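PDB 1YQF: putative p22 protein from Leishmania major, which is of unknown function but belongs to the MAM33 (mitochondrial glycoprotein) family, resembles human p32, forms a three-chain assembly and is probably mitochondrial. Local coordinates for residues A[54-59]-A[63-68]; A[75-80]-A[130-135]; A[110-115]-A[177-182]. All blocks are in the same frame, centred on the assembly; numbering follows the deposited sequence.

Contact 1 comes first along the chain and closes the tight hairpin between strands 55-58 and 64-71, the first two of an antiparallel sheet of six strands in sequential order. Once it is complete, strand 74-81 follows and opens contact 2, which closes a long loop through the remaining three strands back to the end of helix 128-132. Contact 3 starts within that loop, on strand 105-113, and ends beyond it on helix 173-202, so contacts 2 and 3 cross. The two helices approach opposite faces of the sheet: Val-77 and Arg-79 turn to helix 128-132, Val-78 and Tyr-80 to helix 173-202, where Tyr-80 touches Phe-178, Val-179 and Tyr-182.

Contact 1: residues A[54-59]-A[63-68]; sequences WQVVRK and CTFDLT
Gln-55 and Thr-68 exchange two backbone hydrogen bonds, and Val-57 and Asp-66 two more, the straightest being Asp-66 N to Val-57 O (3.0 Å, 170° at the hydrogen); Lys-59 N to Thr-64 O adds a fifth. Between them lie the non-hydrogen-bonded pairs Val-56 with Leu-67 and Arg-58 with Phe-65, whose side chains share one face. The first pair is apolar, Val-56 CG2 lying alongside Leu-67 CD2 at 3.6 Å. In the second, Arg-58 runs beside the aromatic ring, its CB 3.6 Å from Phe-65 CE2. With CG anti to the backbone N (chi1 174°) and a bend at chi3, the arginine carries its guanidinium to the ring, which offers CZ to one guanidinium face, the planes 78° apart. At the other end the Trp-54 indole presents its edge to the backbone, CZ3 lying 3.3 Å from Leu-67 O, and packs CE3 on Leu-67 CB. The polar ends look elsewhere: Asp-66 OD1 makes a salt bridge with Arg-79, and Lys-59 NZ one with Glu-144 of the second subunit. Helix 173-202 meets Val-56 and Leu-67 through Phe-178. This is an antiparallel beta hairpin at one margin of the MAM33-family sheet.

Contact 2: residues A[75-80]-A[130-135]; sequences DLVVRY and LAKDTG
Arg-79 NH1 donates to Lys-132 O, the carbonyl at the C-terminal end of helix 128-132, over 3.1 Å and at 165°. The oxygen lies at the guanidinium edge, just 5° out of its plane, whereas the donor is tilted 28° from the carbonyl plane, so the bond is straight at the hydrogen but skewed at the acceptor. Any partial negative charge at this short helix end would probably favour the cationic donor. Beside this bond, Thr-134 CG2 comes to 4.3 Å from Arg-79 NH1. The Lys-132 side chain, bent at chi3, reaches toward the start of the strand until NZ meets Val-77 CG2 tip to tip at 4.0 Å. Its ammonium is also bridged to the strand: a water accepts from Lys-132 NZ at 2.8 Å and donates to Asp-75 O at 2.7 Å. A weak hydrogen bond to Thr-99 OG1 adds to its hold. Farther out, Asp-66 steadies the guanidinium through Arg-79 NE, and Tyr-97 of strand 92-99 touches both Arg-79 and Lys-132. Thr-134 packs on Glu-144 of the second subunit. Here an arginine side chain from within an antiparallel sheet hydrogen-bonds the last carbonyl of a short helix, which lies over the face bearing Asp-66, Val-77 and Arg-79, opposite the one that meets helix 173-202.

Contact 3: residues A[110-115]-A[177-182]; sequences LSIEEG and EFVVLY
Ile-112 of strand 105-113 drives its two branches against neighbouring valines of helix 173-202, and it has by far the most surface buried here. The ethyl branch, with CG1 anti to the carbonyl carbon (chi1 -54°), extends to place CD1 4.0 Å from Val-179 CB and 4.2 Å from Val-179 CG1; these two side chains meet at a slant. Its other branch, CG2, reaches Val-180 CG2 at 3.8 Å, and there the two side chains overlap flank to flank, each heading toward the other's backbone. Both contacts are purely apolar, and the backbones stay well apart, the nearest alpha carbons, Ile-112 CA and Val-180 CA, being 8.0 Å from each other. Val-180 buries the next largest area, and besides Ile-112 it touches His-92 of the neighbouring strand 92-99. Val-179 turns toward the strand as well and continues onto Tyr-80 of strand 74-81, so the two consecutive valines reach three strands between them. On the sheet side, Leu-117 of the last strand packs against Ile-112. Strand and helix thus meet in a largely buried apolar layer: the first turns of the long C-terminal helix pack on one face of the antiparallel sheet, a helix-on-sheet packing consistent with the p32 fold.

Contact 1: residues A[54-59]-A[63-68]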
loop_
_atom_site.group_PDB
_atom_site.type_symbol
_atom_site.label_atom_id
_atom_site.label_comp_id
_atom_site.label_asym_id
_atom_site.label_seq_id
_atom_site.Cartn_x
_atom_site.Cartn_y
_atom_site.Cartn_z
ATOM N N TRP A 54 25.435 16.114 11.133
ATOM C CA TRP A 54 24.007 15.997 10.838
ATOM C C TRP A 54 23.153 16.979 11.644
ATOM O O TRP A 54 23.496 17.350 12.765
ATOM C CB TRP A 54 23.518 14.567 11.079
ATOM C CG TRP A 54 24.228 13.533 10.257
ATOM C CD1 TRP A 54 25.312 12.796 10.631
ATOM C CD2 TRP A 54 23.903 13.115 8.925
ATOM N NE1 TRP A 54 25.686 11.946 9.616
ATOM C CE2 TRP A 54 24.834 12.119 8.557
ATOM C CE3 TRP A 54 22.915 13.478 8.002
ATOM C CZ2 TRP A 54 24.810 11.491 7.309
ATOM C CZ3 TRP A 54 22.891 12.850 6.759
ATOM C CH2 TRP A 54 23.834 11.868 6.428
ATOM N N GLN A 55 22.038 17.384 11.043
ATOM C CA GLN A 55 21.060 18.276 11.658
ATOM C C GLN A 55 19.709 17.557 11.651
ATOM O O GLN A 55 19.305 16.998 10.631
ATOM C CB GLN A 55 20.967 19.587 10.866
ATOM C CG GLN A 55 21.072 20.863 11.704
ATOM C CD GLN A 55 19.750 21.269 12.342
ATOM O OE1 GLN A 55 18.775 21.552 11.643
ATOM N NE2 GLN A 55 19.718 21.305 13.671
ATOM N N VAL A 56 19.018 17.569 12.788
ATOM C CA VAL A 56 17.705 16.936 12.900
ATOM C C VAL A 56 16.615 17.962 12.604
ATOM O O VAL A 56 16.602 19.045 13.194
ATOM C CB VAL A 56 17.473 16.355 14.309
ATOM C CG1 VAL A 56 16.169 15.563 14.358
ATOM C CG2 VAL A 56 18.640 15.473 14.732
ATOM N N VAL A 57 15.703 17.622 11.698
ATOM C CA VAL A 57 14.608 18.521 11.333
ATOM C C VAL A 57 13.321 17.739 11.112
ATOM O O VAL A 57 13.257 16.857 10.260
ATOM C CB VAL A 57 14.937 19.342 10.068
ATOM C CG1 VAL A 57 13.730 20.167 9.623
ATOM C CG2 VAL A 57 16.129 20.255 10.323
ATOM N N ARG A 58 12.296 18.088 11.883
ATOM C CA ARG A 58 11.000 17.427 11.819
ATOM C C ARG A 58 10.139 18.022 10.703
ATOM O O ARG A 58 10.041 19.241 10.567
ATOM C CB ARG A 58 10.286 17.592 13.164
ATOM C CG ARG A 58 8.856 17.066 13.204
ATOM C CD ARG A 58 8.060 17.570 14.390
ATOM N NE ARG A 58 8.469 16.914 15.633
ATOM C CZ ARG A 58 7.679 16.176 16.416
ATOM N NH1 ARG A 58 6.397 15.972 16.109
ATOM N NH2 ARG A 58 8.178 15.634 17.523
ATOM N N LYS A 59 9.516 17.146 9.916
ATOM C CA LYS A 59 8.497 17.539 8.948
ATOM C C LYS A 59 7.292 18.025 9.772
ATOM O O LYS A 59 6.648 17.210 10.425
ATOM C CB LYS A 59 8.116 16.344 8.059
ATOM C CG LYS A 59 7.732 16.684 6.624
ATOM C CD LYS A 59 6.411 17.444 6.557
ATOM C CE LYS A 59 5.779 17.345 5.171
ATOM N NZ LYS A 59 5.096 16.040 4.951
ATOM N N CYS A 63 5.565 12.551 12.294
ATOM C CA CYS A 63 6.567 11.702 12.931
ATOM C C CYS A 63 7.719 11.396 11.972
ATOM O O CYS A 63 8.483 10.463 12.189
ATOM C CB CYS A 63 5.914 10.412 13.420
ATOM S SG CYS A 63 5.049 10.650 14.981
ATOM N N THR A 64 7.836 12.195 10.914
ATOM C CA THR A 64 8.906 12.054 9.938
ATOM C C THR A 64 10.040 13.013 10.277
ATOM O O THR A 64 9.804 14.176 10.591
ATOM C CB THR A 64 8.381 12.366 8.536
ATOM O OG1 THR A 64 7.255 11.531 8.244
ATOM C CG2 THR A 64 9.406 11.993 7.474
ATOM N N PHE A 65 11.269 12.519 10.202
ATOM C CA PHE A 65 12.450 13.323 10.488
ATOM C C PHE A 65 13.502 13.137 9.405
ATOM O O PHE A 65 13.675 12.047 8.871
ATOM C CB PHE A 65 13.042 12.943 11.845
ATOM C CG PHE A 65 12.125 13.205 13.004
ATOM C CD1 PHE A 65 11.163 12.272 13.370
ATOM C CD2 PHE A 65 12.228 14.381 13.738
ATOM C CE1 PHE A 65 10.310 12.509 14.450
ATOM C CE2 PHE A 65 11.381 14.626 14.823
ATOM C CZ PHE A 65 10.421 13.689 15.177
ATOM N N ASP A 66 14.201 14.220 9.098
ATOM C CA ASP A 66 15.278 14.220 8.124
ATOM C C ASP A 66 16.571 14.613 8.817
ATOM O O ASP A 66 16.628 15.633 9.500
ATOM C CB ASP A 66 14.987 15.235 7.019
ATOM C CG ASP A 66 14.016 14.716 5.987
ATOM O OD1 ASP A 66 13.379 13.666 6.224
ATOM O OD2 ASP A 66 13.825 15.305 4.904
ATOM N N LEU A 67 17.602 13.798 8.639
ATOM C CA LEU A 67 18.954 14.160 9.038
ATOM C C LEU A 67 19.640 14.684 7.790
ATOM O O LEU A 67 19.798 13.948 6.824
ATOM C CB LEU A 67 19.695 12.940 9.567
ATOM C CG LEU A 67 19.234 12.441 10.934
ATOM C CD1 LEU A 67 19.742 11.031 11.189
ATOM C CD2 LEU A 67 19.720 13.386 12.013
ATOM N N THR A 68 20.037 15.954 7.806
ATOM C CA THR A 68 20.671 16.585 6.649
ATOM C C THR A 68 22.122 16.957 6.925
ATOM O O THR A 68 22.480 17.319 8.041
ATOM C CB THR A 68 19.898 17.849 6.234
ATOM O OG1 THR A 68 19.890 18.799 7.312
ATOM C CG2 THR A 68 18.427 17.541 5.984
#

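Contact 2: residues A[75-80]-A[130-135]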
loop_
_atom_site.group_PDB
_atom_site.type_symbol
_atom_site.label_atom_id
_atom_site.label_comp_id
_atom_site.label_asym_id
_atom_site.label_seq_id
_atom_site.Cartn_x
_atom_site.Cartn_y
_atom_site.Cartn_z
ATOM N N ASP A 75 24.378 16.712 -1.382
ATOM C CA ASP A 75 23.364 16.940 -0.354
ATOM C C ASP A 75 22.845 15.596 0.147
ATOM O O ASP A 75 22.166 14.881 -0.583
ATOM C CB ASP A 75 22.212 17.773 -0.914
ATOM C CG ASP A 75 22.639 19.175 -1.296
ATOM O OD1 ASP A 75 23.684 19.709 -0.857
ATOM O OD2 ASP A 75 21.917 19.827 -2.082
ATOM N N LEU A 76 23.176 15.257 1.390
ATOM C CA LEU A 76 22.746 13.995 1.988
ATOM C C LEU A 76 21.499 14.188 2.848
ATOM O O LEU A 76 21.373 15.181 3.559
ATOM C CB LEU A 76 23.862 13.379 2.833
ATOM C CG LEU A 76 25.237 13.232 2.173
ATOM C CD1 LEU A 76 26.243 12.704 3.185
ATOM C CD2 LEU A 76 25.177 12.320 0.966
ATOM N N VAL A 77 20.579 13.233 2.767
ATOM C CA VAL A 77 19.391 13.221 3.613
ATOM C C VAL A 77 19.121 11.793 4.071
ATOM O O VAL A 77 19.020 10.891 3.253
ATOM C CB VAL A 77 18.150 13.759 2.871
ATOM C CG1 VAL A 77 16.912 13.685 3.756
ATOM C CG2 VAL A 77 18.372 15.199 2.408
ATOM N N VAL A 78 19.013 11.594 5.380
ATOM C CA VAL A 78 18.619 10.307 5.944
ATOM C C VAL A 78 17.250 10.498 6.580
ATOM O O VAL A 78 17.112 11.200 7.576
ATOM C CB VAL A 78 19.620 9.805 6.995
ATOM C CG1 VAL A 78 19.167 8.465 7.570
ATOM C CG2 VAL A 78 21.014 9.684 6.386
ATOM N N ARG A 79 16.241 9.869 5.991
ATOM C CA ARG A 79 14.858 10.060 6.397
ATOM C C ARG A 79 14.333 8.837 7.128
ATOM O O ARG A 79 14.569 7.706 6.719
ATOM C CB ARG A 79 14.002 10.340 5.162
ATOM C CG ARG A 79 12.510 10.439 5.435
ATOM C CD ARG A 79 11.731 10.973 4.256
ATOM N NE ARG A 79 12.096 12.351 3.926
ATOM C CZ ARG A 79 11.794 12.959 2.782
ATOM N NH1 ARG A 79 11.122 12.317 1.842
ATOM N NH2 ARG A 79 12.164 14.217 2.572
ATOM N N TYR A 80 13.612 9.076 8.214
ATOM C CA TYR A 80 12.996 8.003 8.984
ATOM C C TYR A 80 11.736 8.486 9.672
ATOM O O TYR A 80 11.486 9.686 9.767
ATOM C CB TYR A 80 13.965 7.468 10.034
ATOM C CG TYR A 80 14.387 8.502 11.050
ATOM C CD1 TYR A 80 15.331 9.470 10.730
ATOM C CD2 TYR A 80 13.844 8.513 12.333
ATOM C CE1 TYR A 80 15.722 10.425 11.655
ATOM C CE2 TYR A 80 14.233 9.463 13.269
ATOM C CZ TYR A 80 15.173 10.416 12.923
ATOM O OH TYR A 80 15.564 11.367 13.837
ATOM N N LEU A 130 11.637 14.648 -7.336
ATOM C CA LEU A 130 11.032 13.383 -7.728
ATOM C C LEU A 130 11.310 12.298 -6.686
ATOM O O LEU A 130 10.456 11.460 -6.407
ATOM C CB LEU A 130 11.570 12.955 -9.094
ATOM C CG LEU A 130 10.998 11.695 -9.744
ATOM C CD1 LEU A 130 9.491 11.785 -9.908
ATOM C CD2 LEU A 130 11.668 11.488 -11.091
ATOM N N ALA A 131 12.507 12.341 -6.109
ATOM C CA ALA A 131 12.936 11.380 -5.098
ATOM C C ALA A 131 12.372 11.688 -3.710
ATOM O O ALA A 131 11.969 10.777 -2.984
ATOM C CB ALA A 131 14.456 11.354 -5.036
ATOM N N LYS A 132 12.340 12.970 -3.349
ATOM C CA LYS A 132 12.113 13.371 -1.953
ATOM C C LYS A 132 10.758 14.014 -1.663
ATOM O O LYS A 132 10.415 14.202 -0.500
ATOM C CB LYS A 132 13.251 14.289 -1.485
ATOM C CG LYS A 132 14.572 13.551 -1.352
ATOM C CD LYS A 132 15.685 14.438 -0.825
ATOM C CE LYS A 132 16.261 15.338 -1.905
ATOM N NZ LYS A 132 17.410 16.132 -1.382
ATOM N N ASP A 133 9.980 14.329 -2.695
ATOM C CA ASP A 133 8.643 14.890 -2.488
ATOM C C ASP A 133 7.805 13.921 -1.658
ATOM O O ASP A 133 7.887 12.706 -1.834
ATOM C CB ASP A 133 7.927 15.174 -3.819
ATOM C CG ASP A 133 8.317 16.518 -4.440
ATOM O OD1 ASP A 133 9.048 17.311 -3.811
ATOM O OD2 ASP A 133 7.925 16.864 -5.575
ATOM N N THR A 134 7.021 14.467 -0.735
ATOM C CA THR A 134 6.076 13.670 0.046
ATOM C C THR A 134 4.727 13.710 -0.650
ATOM O O THR A 134 4.487 14.568 -1.503
ATOM C CB THR A 134 5.938 14.202 1.491
ATOM O OG1 THR A 134 5.800 15.633 1.490
ATOM C CG2 THR A 134 7.206 13.937 2.286
ATOM N N GLY A 135 3.856 12.772 -0.294
ATOM C CA GLY A 135 2.514 12.734 -0.849
ATOM C C GLY A 135 2.209 11.482 -1.645
ATOM O O GLY A 135 3.104 10.719 -2.021
HETATM O O HOH W 1 19.552 14.301 -1.058
#

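Contact 3: residues A[110-115]-A[177-182]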
loop_
_atom_site.group_PDB
_atom_site.type_symbol
_atom_site.label_atom_id
_atom_site.label_comp_id
_atom_site.label_asym_id
_atom_site.label_seq_id
_atom_site.Cartn_x
_atom_site.Cartn_y
_atom_site.Cartn_z
ATOM N N LEU A 110 17.645 1.093 3.725
ATOM C CA LEU A 110 18.295 0.191 4.659
ATOM C C LEU A 110 17.423 -0.045 5.875
ATOM O O LEU A 110 16.571 0.769 6.213
ATOM C CB LEU A 110 19.656 0.739 5.098
ATOM C CG LEU A 110 20.607 1.192 3.991
ATOM C CD1 LEU A 110 20.380 2.652 3.676
ATOM C CD2 LEU A 110 22.055 0.961 4.380
ATOM N N SER A 111 17.642 -1.180 6.520
ATOM C CA SER A 111 16.985 -1.488 7.781
ATOM C C SER A 111 18.049 -1.629 8.863
ATOM O O SER A 111 19.184 -2.029 8.587
ATOM C CB SER A 111 16.150 -2.762 7.659
ATOM O OG SER A 111 16.885 -3.805 7.051
ATOM N N ILE A 112 17.678 -1.278 10.089
ATOM C CA ILE A 112 18.577 -1.361 11.231
ATOM C C ILE A 112 18.128 -2.543 12.076
ATOM O O ILE A 112 17.024 -2.544 12.623
ATOM C CB ILE A 112 18.544 -0.058 12.056
ATOM C CG1 ILE A 112 18.840 1.152 11.164
ATOM C CG2 ILE A 112 19.559 -0.127 13.205
ATOM C CD1 ILE A 112 18.544 2.484 11.820
ATOM N N GLU A 113 18.984 -3.555 12.154
ATOM C CA GLU A 113 18.686 -4.777 12.891
ATOM C C GLU A 113 19.930 -5.256 13.632
ATOM O O GLU A 113 20.957 -5.531 13.012
ATOM C CB GLU A 113 18.153 -5.872 11.953
ATOM C CG GLU A 113 18.755 -5.896 10.555
ATOM C CD GLU A 113 17.849 -6.576 9.542
ATOM O OE1 GLU A 113 16.799 -5.992 9.188
ATOM O OE2 GLU A 113 18.187 -7.694 9.095
ATOM N N GLU A 114 19.821 -5.339 14.959
ATOM C CA GLU A 114 20.921 -5.747 15.835
ATOM C C GLU A 114 22.101 -4.776 15.759
ATOM O O GLU A 114 23.268 -5.184 15.804
ATOM C CB GLU A 114 21.372 -7.184 15.523
ATOM C CG GLU A 114 20.238 -8.200 15.414
ATOM C CD GLU A 114 19.497 -8.408 16.724
ATOM O OE1 GLU A 114 18.804 -7.470 17.179
ATOM O OE2 GLU A 114 19.602 -9.515 17.301
ATOM N N GLY A 115 21.783 -3.486 15.644
ATOM C CA GLY A 115 22.791 -2.445 15.518
ATOM C C GLY A 115 23.600 -2.542 14.236
ATOM O O GLY A 115 24.686 -1.972 14.143
ATOM N N GLU A 177 22.125 3.650 15.399
ATOM C CA GLU A 177 21.886 3.676 16.839
ATOM C C GLU A 177 21.200 4.977 17.239
ATOM O O GLU A 177 20.351 4.979 18.126
ATOM C CB GLU A 177 23.202 3.512 17.607
ATOM C CG GLU A 177 23.070 3.547 19.125
ATOM C CD GLU A 177 24.397 3.321 19.828
ATOM O OE1 GLU A 177 24.814 2.148 19.950
ATOM O OE2 GLU A 177 25.027 4.314 20.257
ATOM N N PHE A 178 21.563 6.077 16.583
ATOM C CA PHE A 178 20.893 7.352 16.814
ATOM C C PHE A 178 19.410 7.233 16.486
ATOM O O PHE A 178 18.567 7.544 17.317
ATOM C CB PHE A 178 21.502 8.471 15.970
ATOM C CG PHE A 178 20.681 9.728 15.965
ATOM C CD1 PHE A 178 20.712 10.590 17.050
ATOM C CD2 PHE A 178 19.857 10.036 14.889
ATOM C CE1 PHE A 178 19.950 11.750 17.060
ATOM C CE2 PHE A 178 19.087 11.191 14.894
ATOM C CZ PHE A 178 19.133 12.050 15.979
ATOM N N VAL A 179 19.106 6.780 15.270
ATOM C CA VAL A 179 17.726 6.645 14.810
ATOM C C VAL A 179 16.905 5.792 15.774
ATOM O O VAL A 179 15.792 6.170 16.138
ATOM C CB VAL A 179 17.647 6.033 13.390
ATOM C CG1 VAL A 179 16.193 5.736 12.996
ATOM C CG2 VAL A 179 18.282 6.965 12.369
ATOM N N VAL A 180 17.453 4.648 16.174
ATOM C CA VAL A 180 16.779 3.747 17.108
ATOM C C VAL A 180 16.501 4.465 18.428
ATOM O O VAL A 180 15.390 4.409 18.946
ATOM C CB VAL A 180 17.619 2.472 17.392
ATOM C CG1 VAL A 180 16.949 1.594 18.446
ATOM C CG2 VAL A 180 17.823 1.666 16.125
ATOM N N LEU A 181 17.520 5.135 18.955
ATOM C CA LEU A 181 17.425 5.851 20.226
ATOM C C LEU A 181 16.483 7.046 20.146
ATOM O O LEU A 181 15.774 7.345 21.104
ATOM C CB LEU A 181 18.809 6.330 20.682
ATOM C CG LEU A 181 19.771 5.294 21.269
ATOM C CD1 LEU A 181 21.101 5.960 21.599
ATOM C CD2 LEU A 181 19.194 4.613 22.506
ATOM N N TYR A 182 16.487 7.727 19.005
ATOM C CA TYR A 182 15.645 8.898 18.800
ATOM C C TYR A 182 14.192 8.471 18.647
ATOM O O TYR A 182 13.290 9.168 19.093
ATOM C CB TYR A 182 16.092 9.686 17.568
ATOM C CG TYR A 182 15.484 11.064 17.487
ATOM C CD1 TYR A 182 16.105 12.151 18.080
ATOM C CD2 TYR A 182 14.276 11.277 16.828
ATOM C CE1 TYR A 182 15.549 13.421 18.014
ATOM C CE2 TYR A 182 13.708 12.545 16.756
ATOM C CZ TYR A 182 14.350 13.611 17.350
ATOM O OH TYR A 182 13.799 14.868 17.285
#